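Local coordinates for protein trimethylamine-N-oxide reductase (Haemophilus influenzae, PDB 7L5I) that probably reduces trimethylamine N-oxide and related oxygenated substrates at a molybdenum centre carried by two molybdopterin guanine dinucleotide cofactors, at residues 201-206 with 232-237; 162-167 with 549-554; 301-306 with 631-636; 425-430 with 440-445. One frame throughout, in Å; residues are numbered along the deposited sequence. Where two conformers were deposited one is given.

Contact 1. Residues 201-206 with 232-237; sequences SILESS and IEYFKK
L203 sets CG opposite its own carbonyl carbon (chi1 -71°) and then extends fully at chi2 (-177°). This throws its two methyls across to the helix of Y234 and K237. K237 starts with nearly the same first torsion, and its stem packs on L203 through CB and CD before its end turns off. L203 CD1 meets the tyrosine ring at the edge, in the ring plane, 3.7 Å from Y234 CD1 and 3.8 Å from Y234 CE1. The two side chains are roughly perpendicular. The other methyl, CD2, drops toward the backbone, 4.0 Å from Y234 O and 4.1 Å from K237 CB. L203 thus sits between the side chains of one helical turn.

The helices are 199-205 and 230-240. Helix 230-240 lies in the crossover that joins the parallel strands 208-212 and 244-249 of a five-stranded sheet. I202 and F235 both reach I209 of that sheet, and F238, further along helix 230-240, touches I202 and L203. Y234 is tied to the same helix 199-205 twice more: its ring stacks on W199 and its OH bonds to E200.

K237 bends at its last torsion (chi4 129°). Its NZ pairs back along its own helix, 3.6 Å from E233 OE2, and takes no part in the join. The L203 patch is therefore nearly all carbon-to-carbon packing, and the Y234-E200 bond beside it gives the same helix pair a directional link.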
loop_
_atom_site.group_PDB
_atom_site.type_symbol
_atom_site.label_atom_id
_atom_site.label_comp_id
_atom_site.label_asym_id
_atom_site.label_seq_id
_atom_site.Cartn_x
_atom_site.Cartn_y
_atom_site.Cartn_z
ATOM N N SER A 201 -11.071 -17.953 -16.091
ATOM C CA SER A 201 -11.196 -19.250 -15.427
ATOM C C SER A 201 -12.087 -19.154 -14.192
ATOM O O SER A 201 -12.880 -20.061 -13.927
ATOM C CB SER A 201 -9.803 -19.761 -15.076
ATOM O OG SER A 201 -9.805 -21.008 -14.397
ATOM N N ILE A 202 -11.943 -18.075 -13.405
ATOM C CA ILE A 202 -12.812 -17.875 -12.248
ATOM C C ILE A 202 -14.272 -17.782 -12.706
ATOM O O ILE A 202 -15.162 -18.448 -12.164
ATOM C CB ILE A 202 -12.411 -16.604 -11.477
ATOM C CG1 ILE A 202 -10.939 -16.621 -11.043
ATOM C CG2 ILE A 202 -13.310 -16.403 -10.249
ATOM C CD1 ILE A 202 -10.503 -17.867 -10.369
ATOM N N LEU A 203 -14.534 -16.943 -13.710
ATOM C CA LEU A 203 -15.911 -16.737 -14.146
ATOM C C LEU A 203 -16.546 -18.044 -14.580
ATOM O O LEU A 203 -17.705 -18.313 -14.282
ATOM C CB LEU A 203 -15.952 -15.741 -15.306
ATOM C CG LEU A 203 -15.672 -14.264 -15.090
ATOM C CD1 LEU A 203 -15.848 -13.513 -16.409
ATOM C CD2 LEU A 203 -16.601 -13.708 -14.042
ATOM N N GLU A 204 -15.788 -18.869 -15.285
ATOM C CA GLU A 204 -16.297 -20.102 -15.850
ATOM C C GLU A 204 -16.399 -21.206 -14.813
ATOM O O GLU A 204 -17.359 -21.984 -14.830
ATOM C CB GLU A 204 -15.357 -20.497 -17.004
ATOM C CG GLU A 204 -15.687 -21.775 -17.713
ATOM C CD GLU A 204 -14.713 -22.049 -18.850
ATOM O OE1 GLU A 204 -13.498 -21.813 -18.670
ATOM O OE2 GLU A 204 -15.164 -22.483 -19.931
ATOM N N SER A 205 -15.441 -21.289 -13.887
ATOM C CA SER A 205 -15.295 -22.475 -13.071
ATOM C C SER A 205 -15.418 -22.280 -11.571
ATOM O O SER A 205 -15.621 -23.279 -10.881
ATOM C CB SER A 205 -13.929 -23.145 -13.329
ATOM O OG SER A 205 -13.892 -23.702 -14.629
ATOM N N SER A 206 -15.285 -21.056 -11.033
ATOM C CA SER A 206 -15.426 -20.887 -9.591
ATOM C C SER A 206 -16.898 -20.834 -9.182
ATOM O O SER A 206 -17.669 -20.031 -9.706
ATOM C CB SER A 206 -14.751 -19.610 -9.095
ATOM O OG SER A 206 -13.348 -19.609 -9.337
ATOM N N ILE A 232 -12.232 -4.597 -11.552
ATOM C CA ILE A 232 -13.554 -4.288 -11.011
ATOM C C ILE A 232 -14.640 -4.780 -11.959
ATOM O O ILE A 232 -15.658 -5.336 -11.522
ATOM C CB ILE A 232 -13.673 -2.781 -10.719
ATOM C CG1 ILE A 232 -12.882 -2.445 -9.451
ATOM C CG2 ILE A 232 -15.137 -2.381 -10.595
ATOM C CD1 ILE A 232 -12.689 -0.996 -9.213
ATOM N N GLU A 233 -14.427 -4.632 -13.264
ATOM C CA GLU A 233 -15.376 -5.168 -14.239
ATOM C C GLU A 233 -15.567 -6.671 -14.068
ATOM O O GLU A 233 -16.689 -7.180 -14.201
ATOM C CB GLU A 233 -14.912 -4.849 -15.659
ATOM C CG GLU A 233 -15.883 -5.283 -16.734
ATOM C CD GLU A 233 -15.531 -4.776 -18.137
ATOM O OE1 GLU A 233 -14.714 -3.838 -18.278
ATOM O OE2 GLU A 233 -16.103 -5.307 -19.103
ATOM N N TYR A 234 -14.488 -7.401 -13.778
ATOM C CA TYR A 234 -14.612 -8.848 -13.604
ATOM C C TYR A 234 -15.368 -9.195 -12.332
ATOM O O TYR A 234 -16.190 -10.123 -12.326
ATOM C CB TYR A 234 -13.236 -9.520 -13.600
ATOM C CG TYR A 234 -12.724 -9.886 -14.975
ATOM C CD1 TYR A 234 -13.374 -10.853 -15.740
ATOM C CD2 TYR A 234 -11.565 -9.300 -15.481
ATOM C CE1 TYR A 234 -12.911 -11.203 -16.999
ATOM C CE2 TYR A 234 -11.091 -9.646 -16.740
ATOM C CZ TYR A 234 -11.762 -10.597 -17.487
ATOM O OH TYR A 234 -11.271 -10.939 -18.726
ATOM N N PHE A 235 -15.128 -8.464 -11.234
ATOM C CA PHE A 235 -15.900 -8.715 -10.021
ATOM C C PHE A 235 -17.388 -8.484 -10.266
ATOM O O PHE A 235 -18.243 -9.234 -9.771
ATOM C CB PHE A 235 -15.407 -7.827 -8.885
ATOM C CG PHE A 235 -14.232 -8.412 -8.120
ATOM C CD1 PHE A 235 -14.421 -9.477 -7.265
ATOM C CD2 PHE A 235 -12.957 -7.885 -8.272
ATOM C CE1 PHE A 235 -13.372 -10.023 -6.569
ATOM C CE2 PHE A 235 -11.885 -8.425 -7.584
ATOM C CZ PHE A 235 -12.085 -9.510 -6.730
ATOM N N LYS A 236 -17.716 -7.434 -11.018
ATOM C CA LYS A 236 -19.114 -7.158 -11.350
ATOM C C LYS A 236 -19.711 -8.280 -12.191
ATOM O O LYS A 236 -20.867 -8.673 -11.985
ATOM C CB LYS A 236 -19.219 -5.816 -12.075
ATOM C CG LYS A 236 -18.878 -4.603 -11.190
ATOM C CD LYS A 236 -20.037 -4.213 -10.295
ATOM C CE LYS A 236 -21.137 -3.561 -11.108
ATOM N NZ LYS A 236 -22.213 -3.090 -10.210
ATOM N N LYS A 237 -18.946 -8.794 -13.161
ATOM C CA LYS A 237 -19.433 -9.905 -13.967
ATOM C C LYS A 237 -19.673 -11.128 -13.108
ATOM O O LYS A 237 -20.656 -11.870 -13.312
ATOM C CB LYS A 237 -18.437 -10.244 -15.069
ATOM C CG LYS A 237 -18.362 -9.256 -16.188
ATOM C CD LYS A 237 -17.520 -9.830 -17.314
ATOM C CE LYS A 237 -17.084 -8.758 -18.289
ATOM N NZ LYS A 237 -15.604 -8.806 -18.532
#

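Contact 2. Residues 162-167 with 549-554; sequences NATGGF and KRAGVE
A163 and V553 bring their CA atoms to 6.6 Å, and T164 and A551 follow at 6.9 Å, where two segments of the chain leave their helices. Segment 162-167 finishes helix 153-163 and then runs through G165 and G166, both with positive phi. Segment 549-554 finishes helix 540-550 in a Schellman motif: G552 has phi 81° and sends its N back to K549 O, at 3.1 Å. V553 follows at the N-cap position of helix 554-558.

This is a meeting of two helix C-termini at the protein surface, made between parts of the chain almost 400 residues apart. Methyl groups carry it. V553 CG2 lies against A163 CB at 3.9 Å and against T164 CG2 at 4.0 Å. V553 CG1 instead meets the backbone, 3.7 Å from A163 O. T164 CG2 also touches A551 CB, at 3.5 Å, so this one methyl faces both sides of the G552 turn.

The torsion of T164 (chi1 54°) divides its two branches. OG1 is tucked between backbone N and carbonyl carbon and bonds to Y160 O and M161 O of its own helix. CG2 is left turned to the other segment. R129 NH2 holds G166 O.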
loop_
_atom_site.group_PDB
_atom_site.type_symbol
_atom_site.label_atom_id
_atom_site.label_comp_id
_atom_site.label_asym_id
_atom_site.label_seq_id
_atom_site.Cartn_x
_atom_site.Cartn_y
_atom_site.Cartn_z
ATOM N N ASN A 162 22.805 7.972 -5.872
ATOM C CA ASN A 162 23.802 7.017 -6.342
ATOM C C ASN A 162 24.878 7.699 -7.162
ATOM O O ASN A 162 26.054 7.355 -7.036
ATOM C CB ASN A 162 23.139 5.898 -7.132
ATOM C CG ASN A 162 22.584 4.838 -6.237
ATOM O OD1 ASN A 162 23.080 4.626 -5.137
ATOM N ND2 ASN A 162 21.549 4.155 -6.700
ATOM N N ALA A 163 24.499 8.666 -7.991
ATOM C CA ALA A 163 25.501 9.389 -8.769
ATOM C C ALA A 163 26.458 10.197 -7.898
ATOM O O ALA A 163 27.560 10.516 -8.349
ATOM C CB ALA A 163 24.826 10.323 -9.768
ATOM N N THR A 164 26.063 10.558 -6.681
ATOM C CA THR A 164 26.906 11.342 -5.791
ATOM C C THR A 164 27.514 10.535 -4.649
ATOM O O THR A 164 28.089 11.128 -3.744
ATOM C CB THR A 164 26.136 12.543 -5.230
ATOM O OG1 THR A 164 24.894 12.129 -4.608
ATOM C CG2 THR A 164 25.828 13.550 -6.352
ATOM N N GLY A 165 27.430 9.205 -4.681
ATOM C CA GLY A 165 28.156 8.406 -3.715
ATOM C C GLY A 165 27.390 7.304 -3.023
ATOM O O GLY A 165 27.995 6.456 -2.356
ATOM N N GLY A 166 26.074 7.300 -3.147
ATOM C CA GLY A 166 25.257 6.263 -2.525
ATOM C C GLY A 166 24.427 6.806 -1.374
ATOM O O GLY A 166 24.469 7.990 -1.032
ATOM N N PHE A 167 23.648 5.899 -0.779
ATOM C CA PHE A 167 22.726 6.256 0.288
ATOM C C PHE A 167 22.278 4.986 0.988
ATOM O O PHE A 167 22.410 3.880 0.462
ATOM C CB PHE A 167 21.490 6.982 -0.252
ATOM C CG PHE A 167 20.637 6.124 -1.151
ATOM C CD1 PHE A 167 20.997 5.899 -2.482
ATOM C CD2 PHE A 167 19.492 5.525 -0.671
ATOM C CE1 PHE A 167 20.207 5.082 -3.305
ATOM C CE2 PHE A 167 18.701 4.705 -1.484
ATOM C CZ PHE A 167 19.039 4.497 -2.799
ATOM N N LYS A 549 24.365 18.766 -11.317
ATOM C CA LYS A 549 25.304 19.726 -11.875
ATOM C C LYS A 549 26.188 20.319 -10.795
ATOM O O LYS A 549 27.395 20.474 -10.987
ATOM C CB LYS A 549 24.540 20.837 -12.593
ATOM C CG LYS A 549 25.446 21.814 -13.326
ATOM C CD LYS A 549 24.709 23.081 -13.716
ATOM C CE LYS A 549 25.405 24.302 -13.121
ATOM N NZ LYS A 549 25.368 24.324 -11.619
ATOM N N ARG A 550 25.602 20.680 -9.647
ATOM C CA ARG A 550 26.417 21.213 -8.569
ATOM C C ARG A 550 27.417 20.189 -8.054
ATOM O O ARG A 550 28.465 20.569 -7.516
ATOM C CB ARG A 550 25.515 21.705 -7.434
ATOM C CG ARG A 550 24.754 22.950 -7.804
ATOM C CD ARG A 550 23.589 23.220 -6.858
ATOM N NE ARG A 550 23.091 24.588 -7.033
ATOM C CZ ARG A 550 22.351 25.002 -8.057
ATOM N NH1 ARG A 550 21.977 24.172 -9.018
ATOM N NH2 ARG A 550 21.971 26.269 -8.098
ATOM N N ALA A 551 27.118 18.893 -8.197
ATOM C CA ALA A 551 28.038 17.845 -7.768
ATOM C C ALA A 551 28.951 17.362 -8.886
ATOM O O ALA A 551 29.743 16.442 -8.664
ATOM C CB ALA A 551 27.257 16.653 -7.220
ATOM N N GLY A 552 28.827 17.924 -10.083
ATOM C CA GLY A 552 29.694 17.544 -11.182
ATOM C C GLY A 552 29.310 16.280 -11.913
ATOM O O GLY A 552 30.137 15.753 -12.664
ATOM N N VAL A 553 28.065 15.788 -11.755
ATOM C CA VAL A 553 27.680 14.512 -12.349
ATOM C C VAL A 553 26.408 14.640 -13.188
ATOM O O VAL A 553 25.633 13.686 -13.314
ATOM C CB VAL A 553 27.510 13.437 -11.258
ATOM C CG1 VAL A 553 28.826 13.193 -10.496
ATOM C CG2 VAL A 553 26.436 13.840 -10.259
ATOM N N GLU A 554 26.181 15.808 -13.786
ATOM C CA GLU A 554 24.991 15.970 -14.610
ATOM C C GLU A 554 24.991 15.014 -15.803
ATOM O O GLU A 554 23.953 14.439 -16.154
ATOM C CB GLU A 554 24.864 17.411 -15.088
ATOM C CG GLU A 554 23.573 17.644 -15.845
ATOM C CD GLU A 554 23.577 18.917 -16.652
ATOM O OE1 GLU A 554 24.201 19.906 -16.205
ATOM O OE2 GLU A 554 22.968 18.918 -17.744
#

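Contact 3. Residues 301-306 with 631-636; sequences AKFEEY and IEIFSD
K302 NZ meets E305 OE1 at 3.0 Å, coming in nearly head-on to the C-O bond. The salt bridge runs along one face of helix 300-307 and draws the lysine's charge away from the other segment. The helix follows strand 297-298, which forms a two-stranded parallel sheet with strand 631-632. The contact therefore packs the helix against the chain just after its neighbouring strand.

That chain leaves the strand through an inverse gamma turn centred on E632, closed by a weak bond from I633 N to I631 O. I633 and F634 then face the helix in succession. The lysine stem lies alongside F634, the two side chains pointing the same way. K302 CG is 3.9 Å from F634 CD2 and 4.1 Å from F634 CE2. A bend at chi2 (107°) then carries the rest of the lysine off toward E305.

F303 and I633 make the buried half, their side chains set nearly perpendicular. M364 and T367 of helix 359-372 and L276 of helix 271-284 also pack on the F303 side chain. Beyond F634, S635 caps the next helix through its OG, which accepts from V638 N. With I633 CG2 trans to the isoleucine's backbone N, this one methyl does the touching: it lies 3.6 Å from F303 CB and 3.9 Å from F303 CG.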
loop_
_atom_site.group_PDB
_atom_site.type_symbol
_atom_site.label_atom_id
_atom_site.label_comp_id
_atom_site.label_asym_id
_atom_site.label_seq_id
_atom_site.Cartn_x
_atom_site.Cartn_y
_atom_site.Cartn_z
ATOM N N ALA A 301 1.560 -33.395 8.471
ATOM C CA ALA A 301 1.265 -34.223 9.648
ATOM C C ALA A 301 1.685 -33.537 10.944
ATOM O O ALA A 301 0.996 -33.659 11.966
ATOM C CB ALA A 301 1.957 -35.582 9.534
ATOM N N LYS A 302 2.813 -32.827 10.935
ATOM C CA LYS A 302 3.227 -32.078 12.118
ATOM C C LYS A 302 2.242 -30.964 12.425
ATOM O O LYS A 302 1.903 -30.724 13.588
ATOM C CB LYS A 302 4.635 -31.517 11.923
ATOM C CG LYS A 302 5.240 -30.970 13.201
ATOM C CD LYS A 302 6.322 -31.895 13.721
ATOM C CE LYS A 302 6.534 -31.769 15.224
ATOM N NZ LYS A 302 5.979 -32.952 15.956
ATOM N N PHE A 303 1.739 -30.289 11.389
ATOM C CA PHE A 303 0.722 -29.268 11.604
ATOM C C PHE A 303 -0.561 -29.873 12.158
ATOM O O PHE A 303 -1.223 -29.280 13.019
ATOM C CB PHE A 303 0.444 -28.528 10.288
ATOM C CG PHE A 303 -0.714 -27.592 10.359
ATOM C CD1 PHE A 303 -0.614 -26.411 11.067
ATOM C CD2 PHE A 303 -1.885 -27.872 9.708
ATOM C CE1 PHE A 303 -1.676 -25.545 11.132
ATOM C CE2 PHE A 303 -2.971 -27.019 9.795
ATOM C CZ PHE A 303 -2.852 -25.847 10.501
ATOM N N GLU A 304 -0.959 -31.039 11.646
ATOM C CA GLU A 304 -2.216 -31.626 12.082
ATOM C C GLU A 304 -2.185 -31.954 13.572
ATOM O O GLU A 304 -3.221 -31.887 14.239
ATOM C CB GLU A 304 -2.534 -32.879 11.266
ATOM C CG GLU A 304 -4.002 -33.280 11.363
ATOM C CD GLU A 304 -4.318 -34.613 10.690
ATOM O OE1 GLU A 304 -3.888 -35.650 11.232
ATOM O OE2 GLU A 304 -5.001 -34.629 9.626
ATOM N N GLU A 305 -1.016 -32.294 14.110
ATOM C CA GLU A 305 -0.912 -32.530 15.547
ATOM C C GLU A 305 -1.263 -31.275 16.338
ATOM O O GLU A 305 -1.836 -31.352 17.427
ATOM C CB GLU A 305 0.499 -32.975 15.918
ATOM C CG GLU A 305 0.886 -34.342 15.427
ATOM C CD GLU A 305 2.160 -34.839 16.084
ATOM O OE1 GLU A 305 3.156 -34.078 16.114
ATOM O OE2 GLU A 305 2.155 -35.983 16.589
ATOM N N TYR A 306 -0.878 -30.109 15.827
ATOM C CA TYR A 306 -1.264 -28.849 16.461
ATOM C C TYR A 306 -2.755 -28.611 16.301
ATOM O O TYR A 306 -3.460 -28.246 17.250
ATOM C CB TYR A 306 -0.459 -27.701 15.837
ATOM C CG TYR A 306 -0.934 -26.310 16.210
ATOM C CD1 TYR A 306 -0.627 -25.760 17.448
ATOM C CD2 TYR A 306 -1.633 -25.521 15.302
ATOM C CE1 TYR A 306 -1.037 -24.476 17.791
ATOM C CE2 TYR A 306 -2.053 -24.237 15.643
ATOM C CZ TYR A 306 -1.735 -23.721 16.881
ATOM O OH TYR A 306 -2.134 -22.461 17.215
ATOM N N ILE A 631 4.854 -27.265 -1.158
ATOM C CA ILE A 631 4.302 -26.264 -0.251
ATOM C C ILE A 631 4.714 -26.573 1.188
ATOM O O ILE A 631 4.377 -27.627 1.723
ATOM C CB ILE A 631 2.776 -26.218 -0.362
ATOM C CG1 ILE A 631 2.349 -25.903 -1.789
ATOM C CG2 ILE A 631 2.213 -25.193 0.601
ATOM C CD1 ILE A 631 0.864 -26.151 -2.050
ATOM N N GLU A 632 5.353 -25.616 1.852
ATOM C CA GLU A 632 5.934 -25.853 3.176
ATOM C C GLU A 632 4.936 -25.415 4.241
ATOM O O GLU A 632 4.940 -24.282 4.712
ATOM C CB GLU A 632 7.276 -25.140 3.318
ATOM C CG GLU A 632 8.288 -25.549 2.279
ATOM C CD GLU A 632 9.489 -26.284 2.858
ATOM O OE1 GLU A 632 10.102 -25.774 3.827
ATOM O OE2 GLU A 632 9.829 -27.368 2.325
ATOM N N ILE A 633 4.069 -26.345 4.619
ATOM C CA ILE A 633 3.185 -26.108 5.765
ATOM C C ILE A 633 3.990 -26.061 7.052
ATOM O O ILE A 633 3.751 -25.220 7.915
ATOM C CB ILE A 633 2.097 -27.188 5.807
ATOM C CG1 ILE A 633 1.181 -27.029 4.597
ATOM C CG2 ILE A 633 1.312 -27.085 7.115
ATOM C CD1 ILE A 633 0.087 -28.086 4.509
ATOM N N PHE A 634 4.952 -26.965 7.199
ATOM C CA PHE A 634 6.014 -26.858 8.193
ATOM C C PHE A 634 7.287 -26.487 7.452
ATOM O O PHE A 634 7.661 -27.157 6.476
ATOM C CB PHE A 634 6.198 -28.166 8.948
ATOM C CG PHE A 634 7.167 -28.054 10.104
ATOM C CD1 PHE A 634 8.517 -28.193 9.899
ATOM C CD2 PHE A 634 6.707 -27.805 11.383
ATOM C CE1 PHE A 634 9.396 -28.092 10.955
ATOM C CE2 PHE A 634 7.585 -27.704 12.444
ATOM C CZ PHE A 634 8.932 -27.844 12.222
ATOM N N SER A 635 7.929 -25.408 7.892
ATOM C CA SER A 635 9.189 -24.943 7.331
ATOM C C SER A 635 10.282 -25.194 8.360
ATOM O O SER A 635 10.325 -24.536 9.408
ATOM C CB SER A 635 9.138 -23.459 6.989
ATOM O OG SER A 635 10.452 -22.976 6.741
ATOM N N ASP A 636 11.160 -26.152 8.069
ATOM C CA ASP A 636 12.284 -26.401 8.969
ATOM C C ASP A 636 13.210 -25.192 9.021
ATOM O O ASP A 636 13.796 -24.899 10.071
ATOM C CB ASP A 636 13.034 -27.651 8.491
ATOM C CG ASP A 636 13.935 -28.255 9.562
ATOM O OD1 ASP A 636 13.418 -28.669 10.624
ATOM O OD2 ASP A 636 15.159 -28.345 9.319
#

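Contact 4. Residues 425-430 with 440-445; sequences AFPLAR and KKIQYN
P427 and Y444 are the closest backbone positions, with CA atoms 8.0 Å apart, so the two segments are joined by side chains and not by a strand ladder. Segment 425-430 goes from a short, weakly bonded strand into a 3-10 turn, in which R430 N bonds to P427 O at 2.9 Å. Segment 440-445 holds strand 441-444.

Alternate residues of the strand, I442 and Y444, face segment 425-430. The proline ring and the tyrosine run antiparallel alongside one another. P427 CG does the touching, 3.6 Å from Y444 CD1 and 4.0 Å from Y444 CG. N445 CB sits over the centre of one face of the same tyrosine ring.

I442 points its long branch into the step between P427 and R430. CG1 stands between backbone N and carbonyl carbon (chi1 65°), and the extended chi2 carries CD1 onward. That methyl reaches R430 CG at 3.9 Å and R430 CD at 4.0 Å, and touches P427 CD more loosely at 4.3 Å. Only the arginine stem is used here. Its guanidinium group makes salt bridges to D774 and D433, and D433 also pairs with K440, so the carboxylates probably offset the nearby positive charges.

Strand 441-444 is one arm of a beta hairpin with 447-450. The hairpin packs on segment 425-430, whose L428 touches Y142, a residue of the molybdenum oxygen pocket. This places the contact in an outer shell of the active site, with the R430 side chain about 12 Å from a bound cofactor.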
loop_
_atom_site.group_PDB
_atom_site.type_symbol
_atom_site.label_atom_id
_atom_site.label_comp_id
_atom_site.label_asym_id
_atom_site.label_seq_id
_atom_site.Cartn_x
_atom_site.Cartn_y
_atom_site.Cartn_z
ATOM N N ALA A 425 20.882 -1.360 5.203
ATOM C CA ALA A 425 19.460 -1.358 4.872
ATOM C C ALA A 425 18.657 -2.176 5.880
ATOM O O ALA A 425 19.067 -3.254 6.303
ATOM C CB ALA A 425 19.229 -1.929 3.472
ATOM N N PHE A 426 17.494 -1.668 6.233
ATOM C CA PHE A 426 16.672 -2.241 7.289
ATOM C C PHE A 426 15.231 -2.379 6.826
ATOM O O PHE A 426 14.797 -1.670 5.917
ATOM C CB PHE A 426 16.729 -1.333 8.521
ATOM C CG PHE A 426 16.456 0.118 8.207
ATOM C CD1 PHE A 426 15.164 0.608 8.211
ATOM C CD2 PHE A 426 17.499 0.987 7.900
ATOM C CE1 PHE A 426 14.905 1.934 7.953
ATOM C CE2 PHE A 426 17.248 2.316 7.624
ATOM C CZ PHE A 426 15.963 2.788 7.630
ATOM N N PRO A 427 14.456 -3.274 7.447
ATOM C CA PRO A 427 13.004 -3.330 7.157
ATOM C C PRO A 427 12.402 -1.951 7.361
ATOM O O PRO A 427 12.563 -1.338 8.419
ATOM C CB PRO A 427 12.472 -4.341 8.180
ATOM C CG PRO A 427 13.664 -5.076 8.682
ATOM C CD PRO A 427 14.835 -4.162 8.562
ATOM N N LEU A 428 11.692 -1.447 6.349
ATOM C CA LEU A 428 11.537 -0.000 6.266
ATOM C C LEU A 428 10.671 0.587 7.371
ATOM O O LEU A 428 10.835 1.770 7.707
ATOM C CB LEU A 428 10.978 0.395 4.900
ATOM C CG LEU A 428 9.468 0.407 4.708
ATOM C CD1 LEU A 428 9.190 1.009 3.351
ATOM C CD2 LEU A 428 8.893 -0.988 4.813
ATOM N N ALA A 429 9.746 -0.179 7.941
ATOM C CA ALA A 429 8.933 0.386 9.013
ATOM C C ALA A 429 9.686 0.502 10.343
ATOM O O ALA A 429 9.088 0.925 11.341
ATOM C CB ALA A 429 7.642 -0.422 9.185
ATOM N N ARG A 430 10.976 0.169 10.383
ATOM C CA ARG A 430 11.838 0.525 11.502
ATOM C C ARG A 430 12.391 1.959 11.400
ATOM O O ARG A 430 13.217 2.338 12.225
ATOM C CB ARG A 430 13.005 -0.467 11.604
ATOM C CG ARG A 430 12.608 -1.936 11.781
ATOM C CD ARG A 430 12.010 -2.258 13.156
ATOM N NE ARG A 430 10.633 -1.825 13.264
ATOM C CZ ARG A 430 10.113 -1.199 14.316
ATOM N NH1 ARG A 430 10.855 -0.920 15.383
ATOM N NH2 ARG A 430 8.851 -0.824 14.297
ATOM N N LYS A 440 21.530 0.198 17.267
ATOM C CA LYS A 440 20.644 -0.833 17.777
ATOM C C LYS A 440 20.630 -2.011 16.823
ATOM O O LYS A 440 20.712 -1.838 15.603
ATOM C CB LYS A 440 19.242 -0.263 17.957
ATOM C CG LYS A 440 18.226 -1.193 18.567
ATOM C CD LYS A 440 17.005 -0.380 18.972
ATOM C CE LYS A 440 15.757 -1.192 19.163
ATOM N NZ LYS A 440 14.751 -0.281 19.825
ATOM N N LYS A 441 20.536 -3.214 17.376
ATOM C CA LYS A 441 20.483 -4.423 16.559
ATOM C C LYS A 441 19.118 -5.072 16.689
ATOM O O LYS A 441 18.521 -5.071 17.769
ATOM C CB LYS A 441 21.564 -5.420 16.970
ATOM C CG LYS A 441 22.937 -4.793 17.079
ATOM C CD LYS A 441 24.048 -5.824 16.932
ATOM C CE LYS A 441 25.415 -5.237 17.295
ATOM N NZ LYS A 441 26.299 -5.016 16.107
ATOM N N ILE A 442 18.623 -5.630 15.575
ATOM C CA ILE A 442 17.382 -6.384 15.563
ATOM C C ILE A 442 17.585 -7.666 14.760
ATOM O O ILE A 442 18.509 -7.793 13.951
ATOM C CB ILE A 442 16.198 -5.586 14.971
ATOM C CG1 ILE A 442 16.443 -5.278 13.486
ATOM C CG2 ILE A 442 15.975 -4.314 15.743
ATOM C CD1 ILE A 442 15.236 -4.659 12.805
ATOM N N GLN A 443 16.688 -8.620 14.994
ATOM C CA GLN A 443 16.650 -9.854 14.220
ATOM C C GLN A 443 15.708 -9.668 13.040
ATOM O O GLN A 443 14.686 -8.989 13.159
ATOM C CB GLN A 443 16.177 -11.014 15.102
ATOM C CG GLN A 443 17.306 -11.672 15.910
ATOM C CD GLN A 443 18.269 -12.437 15.010
ATOM O OE1 GLN A 443 17.858 -13.254 14.154
ATOM N NE2 GLN A 443 19.553 -12.158 15.168
ATOM N N TYR A 444 16.062 -10.279 11.902
ATOM C CA TYR A 444 15.261 -10.152 10.678
ATOM C C TYR A 444 15.529 -11.369 9.803
ATOM O O TYR A 444 16.649 -11.540 9.297
ATOM C CB TYR A 444 15.590 -8.852 9.928
ATOM C CG TYR A 444 15.023 -8.816 8.513
ATOM C CD1 TYR A 444 13.666 -8.635 8.287
ATOM C CD2 TYR A 444 15.850 -8.977 7.419
ATOM C CE1 TYR A 444 13.152 -8.614 6.998
ATOM C CE2 TYR A 444 15.358 -8.963 6.128
ATOM C CZ TYR A 444 14.004 -8.769 5.918
ATOM O OH TYR A 444 13.527 -8.763 4.608
ATOM N N ASN A 445 14.501 -12.196 9.627
ATOM C CA ASN A 445 14.516 -13.300 8.673
ATOM C C ASN A 445 15.789 -14.130 8.776
ATOM O O ASN A 445 16.392 -14.498 7.770
ATOM C CB ASN A 445 14.331 -12.782 7.250
ATOM C CG ASN A 445 13.828 -13.866 6.291
ATOM O OD1 ASN A 445 13.287 -14.873 6.717
ATOM N ND2 ASN A 445 13.974 -13.629 4.999
#

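None of the contacts touches another, but contact 4 comes within about 7 Å of contact 2 and about 9 Å of contact 3 (nearest atoms). Contact 2 opens first; contact 1 is nested in its loop and closes before contacts 3 and 4 open. The segments of contacts 2 and 3 alternate. Contact 4, a local contact, is nested inside both of these loops and is the most central. Contacts 1 and 2 lie on opposite sides of the chain's centre, their centres 50 Å apart. Contacts 2 and 3 tie helices 153-163 and 300-307 to parts of the chain over 300 residues further on. Contact 1 packs helices on the five-stranded parallel sheet, and contact 4 borders the active site.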